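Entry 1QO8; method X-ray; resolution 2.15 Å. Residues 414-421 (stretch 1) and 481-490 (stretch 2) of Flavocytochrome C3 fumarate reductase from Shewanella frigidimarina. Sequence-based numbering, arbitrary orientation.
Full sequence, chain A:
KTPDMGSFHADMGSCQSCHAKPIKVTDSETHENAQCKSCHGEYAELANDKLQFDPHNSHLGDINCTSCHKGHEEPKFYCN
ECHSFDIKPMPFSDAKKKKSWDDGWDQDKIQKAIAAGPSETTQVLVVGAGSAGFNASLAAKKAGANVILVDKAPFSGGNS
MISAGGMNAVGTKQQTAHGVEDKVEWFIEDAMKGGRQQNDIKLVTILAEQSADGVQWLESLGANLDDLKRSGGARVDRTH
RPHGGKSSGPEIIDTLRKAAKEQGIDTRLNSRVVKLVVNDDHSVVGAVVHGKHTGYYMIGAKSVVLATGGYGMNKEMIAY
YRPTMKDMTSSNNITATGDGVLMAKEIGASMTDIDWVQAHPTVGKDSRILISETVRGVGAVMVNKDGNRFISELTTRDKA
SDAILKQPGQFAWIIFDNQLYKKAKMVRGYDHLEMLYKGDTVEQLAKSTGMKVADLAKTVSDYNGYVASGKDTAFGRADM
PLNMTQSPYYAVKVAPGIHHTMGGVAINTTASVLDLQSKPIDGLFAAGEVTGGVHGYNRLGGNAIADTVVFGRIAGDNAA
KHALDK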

# COMPACT_ATOMS: atom_id res chain seq x y z
N ILE A 414 18.60 27.90 4.40
CA ILE A 414 19.54 27.83 5.51
C ILE A 414 20.63 28.90 5.33
O ILE A 414 21.14 28.96 4.20
CB ILE A 414 20.10 26.43 5.71
CG1 ILE A 414 18.96 25.57 6.29
CG2 ILE A 414 21.33 26.42 6.58
CD1 ILE A 414 19.24 24.09 6.32
N ILE A 415 20.82 29.70 6.37
CA ILE A 415 21.47 31.04 6.28
C ILE A 415 22.61 31.19 7.27
O ILE A 415 22.51 30.46 8.24
CB ILE A 415 20.34 32.01 6.57
CG1 ILE A 415 20.04 32.38 5.11
CG2 ILE A 415 20.03 33.17 7.50
CD1 ILE A 415 18.61 32.07 4.88
N PHE A 416 23.70 31.85 6.86
CA PHE A 416 24.86 31.90 7.75
C PHE A 416 25.77 33.01 7.25
O PHE A 416 25.50 33.53 6.16
CB PHE A 416 25.60 30.59 7.99
CG PHE A 416 25.92 29.92 6.67
CD1 PHE A 416 27.04 30.29 5.94
CD2 PHE A 416 25.01 28.97 6.15
CE1 PHE A 416 27.28 29.62 4.72
CE2 PHE A 416 25.27 28.31 4.94
CZ PHE A 416 26.39 28.65 4.22
N ASP A 417 26.81 33.39 8.04
CA ASP A 417 27.63 34.51 7.51
C ASP A 417 29.00 33.95 7.29
O ASP A 417 29.15 32.71 7.44
CB ASP A 417 27.57 35.66 8.53
CG ASP A 417 28.41 35.41 9.77
OD1 ASP A 417 28.84 34.27 10.12
OD2 ASP A 417 28.68 36.42 10.49
N ASN A 418 30.06 34.69 7.02
CA ASN A 418 31.45 34.27 6.79
C ASN A 418 32.09 33.57 7.92
O ASN A 418 33.07 32.83 7.71
CB ASN A 418 32.34 35.48 6.38
CG ASN A 418 33.82 35.34 6.10
OD1 ASN A 418 34.61 35.98 5.39
ND2 ASN A 418 34.61 34.36 6.58
N GLN A 419 31.59 33.70 9.19
CA GLN A 419 32.22 32.92 10.26
C GLN A 419 31.96 31.45 10.05
O GLN A 419 32.72 30.50 10.27
CB GLN A 419 31.78 33.37 11.71
CG GLN A 419 31.59 34.87 11.87
CD GLN A 419 30.87 35.24 13.17
OE1 GLN A 419 31.30 34.96 14.30
NE2 GLN A 419 29.66 35.75 13.10
N LEU A 420 30.64 31.14 9.76
CA LEU A 420 30.35 29.73 9.54
C LEU A 420 31.11 29.30 8.26
O LEU A 420 31.65 28.24 8.26
CB LEU A 420 28.83 29.43 9.30
CG LEU A 420 28.45 27.97 9.48
CD1 LEU A 420 27.01 27.89 10.08
CD2 LEU A 420 28.40 27.19 8.15
N TYR A 421 31.05 30.09 7.22
CA TYR A 421 31.65 29.69 5.93
C TYR A 421 33.11 29.35 6.17
O TYR A 421 33.58 28.29 5.75
CB TYR A 421 31.61 30.81 4.89
CG TYR A 421 32.10 30.46 3.48
CD1 TYR A 421 31.21 29.91 2.56
CD2 TYR A 421 33.40 30.76 3.07
CE1 TYR A 421 31.64 29.65 1.28
CE2 TYR A 421 33.87 30.48 1.82
CZ TYR A 421 32.95 29.89 0.90
OH TYR A 421 33.31 29.63 -0.40
N PRO A 481 25.78 29.42 18.30
CA PRO A 481 27.23 29.54 18.39
C PRO A 481 27.65 30.67 17.52
O PRO A 481 28.80 31.05 17.68
CB PRO A 481 27.90 28.24 18.10
CG PRO A 481 26.75 27.33 17.76
CD PRO A 481 25.43 27.95 18.06
N LEU A 482 26.85 31.33 16.72
CA LEU A 482 27.48 32.29 15.82
C LEU A 482 26.29 33.16 15.52
O LEU A 482 25.21 32.64 15.31
CB LEU A 482 27.85 31.58 14.44
CG LEU A 482 29.04 30.64 14.38
CD1 LEU A 482 29.39 30.03 12.96
CD2 LEU A 482 30.31 31.37 14.85
N ASN A 483 26.51 34.41 15.32
CA ASN A 483 25.57 35.38 14.86
C ASN A 483 25.87 35.61 13.37
O ASN A 483 26.77 34.96 12.83
CB ASN A 483 26.06 36.67 15.59
CG ASN A 483 27.48 36.84 15.02
OD1 ASN A 483 28.31 35.91 15.11
ND2 ASN A 483 28.00 37.84 14.43
N MET A 484 25.26 36.59 12.79
CA MET A 484 25.36 36.94 11.39
C MET A 484 25.72 38.43 11.38
O MET A 484 24.83 39.30 11.38
CB MET A 484 24.02 36.62 10.70
CG MET A 484 23.84 35.09 10.55
SD MET A 484 22.31 34.64 9.68
CE MET A 484 22.66 35.35 8.10
N THR A 485 27.00 38.70 11.40
CA THR A 485 27.55 40.06 11.38
C THR A 485 28.74 40.13 10.45
O THR A 485 29.14 41.28 10.20
CB THR A 485 28.14 40.40 12.79
OG1 THR A 485 28.99 39.30 13.14
CG2 THR A 485 27.09 40.52 13.86
N GLN A 486 29.30 39.01 9.94
CA GLN A 486 30.49 39.18 9.09
C GLN A 486 30.25 38.75 7.65
O GLN A 486 29.78 37.64 7.27
CB GLN A 486 31.59 38.35 9.71
CG GLN A 486 32.02 38.81 11.12
CD GLN A 486 33.24 38.03 11.54
OE1 GLN A 486 33.93 37.54 10.63
NE2 GLN A 486 33.51 37.86 12.82
N SER A 487 30.46 39.69 6.76
CA SER A 487 30.14 39.55 5.35
C SER A 487 31.04 38.83 4.43
O SER A 487 32.06 38.71 5.11
CB SER A 487 29.78 40.96 4.89
OG SER A 487 30.40 41.36 3.72
N PRO A 488 30.63 37.80 3.69
CA PRO A 488 29.46 37.84 2.86
C PRO A 488 28.40 37.08 3.68
O PRO A 488 28.77 36.31 4.57
CB PRO A 488 29.66 37.20 1.51
CG PRO A 488 31.10 36.86 1.43
CD PRO A 488 31.63 37.18 2.79
N TYR A 489 27.14 37.22 3.37
CA TYR A 489 26.07 36.41 3.94
C TYR A 489 25.57 35.40 2.89
O TYR A 489 25.62 35.72 1.71
CB TYR A 489 24.91 37.28 4.44
CG TYR A 489 25.42 38.32 5.46
CD1 TYR A 489 25.91 39.53 5.01
CD2 TYR A 489 25.45 38.04 6.78
CE1 TYR A 489 26.39 40.45 5.96
CE2 TYR A 489 25.90 38.95 7.73
CZ TYR A 489 26.37 40.16 7.29
OH TYR A 489 26.85 41.04 8.23
N TYR A 490 25.20 34.20 3.34
CA TYR A 490 24.96 33.10 2.43
C TYR A 490 23.59 32.47 2.67
O TYR A 490 23.14 32.51 3.81
CB TYR A 490 25.96 31.97 2.74
CG TYR A 490 27.37 32.37 2.35
CD1 TYR A 490 27.89 32.20 1.08
CD2 TYR A 490 28.18 32.96 3.34
CE1 TYR A 490 29.20 32.60 0.79
CE2 TYR A 490 29.48 33.34 3.09
CZ TYR A 490 29.97 33.14 1.80
OH TYR A 490 31.26 33.54 1.56
O HOH W 1 26.74 32.42 10.67

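Stretch 1 enters as a β-strand and turns into a helix, and stretch 2 meets it first along a short antiparallel edge and then with a loop that wraps the helix start; together they bury about 800 Å² of surface. Ile-414 hardly takes part, since its side chain points away from stretch 2. Ile-415 makes the first real contact: its CG2 lies 3.5 Å from Met-484 SD, a buried apolar pairing in which a branched aliphatic residue meets a long, flexible thioether. Its CA also approaches Tyr-490 O at 3.3 Å, in a CA-H...O contact.

Phe-416 pairs with Tyr-490 through two backbone hydrogen bonds, from Phe-416 N to Tyr-490 O at 3.2 Å and from Tyr-490 N to Phe-416 O at 2.9 Å. This pairing sets both side chains on the same face of the sheet, where Phe-416 CE1 packs 3.3 Å from Tyr-490 CB. The flat, apolar Phe-416 ring suits this buried site, letting that CB lie over its face; the two rings are nearly parallel but slid apart, barely overlapping.

Asp-417 is the polar hub of the contact. Its OD2 accepts from Gln-486 N at 2.7 Å and from Thr-485 N at 3.0 Å, so one carboxylate oxygen holds two successive amides of the loop. The same side chain caps the helix, OD1 accepting from Gln-419 N at 3.0 Å. A short acidic side chain suits this N-cap position, for it can fold over the start of the helix to the Gln-419 amide while also binding the loop. The backbone Asp-417 N donates to water 1 at 2.8 Å, and that water makes a weak bond to Asn-483 O at 3.3 Å.

At the start of the helix, Asn-418 contributes its backbone: Asn-418 N donates to Gln-486 O at 3.0 Å, so Gln-486 is gripped through both its backbone N and its backbone O.

Gln-419 points toward stretch 2, and its length lets NE2 reach back to donate to Asp-417 OD2 at 2.9 Å, on the carboxylate that also caps the helix. Its aliphatic part packs against another glutamine, with Gln-419 CG 3.6 Å from Gln-486 CD.

Leu-420, buried and apolar, meets another leucine, its CB 3.8 Å from Leu-482 CD1. Finally, Tyr-421 lays its ring nearly parallel to that of Tyr-490, with planes 4° apart and Tyr-421 CD1 3.5 Å from Tyr-490 CZ. The rings are offset and barely overlap. Tyr-490, the residue most covered by the other stretch, thus touches both the strand and the helix of stretch 1.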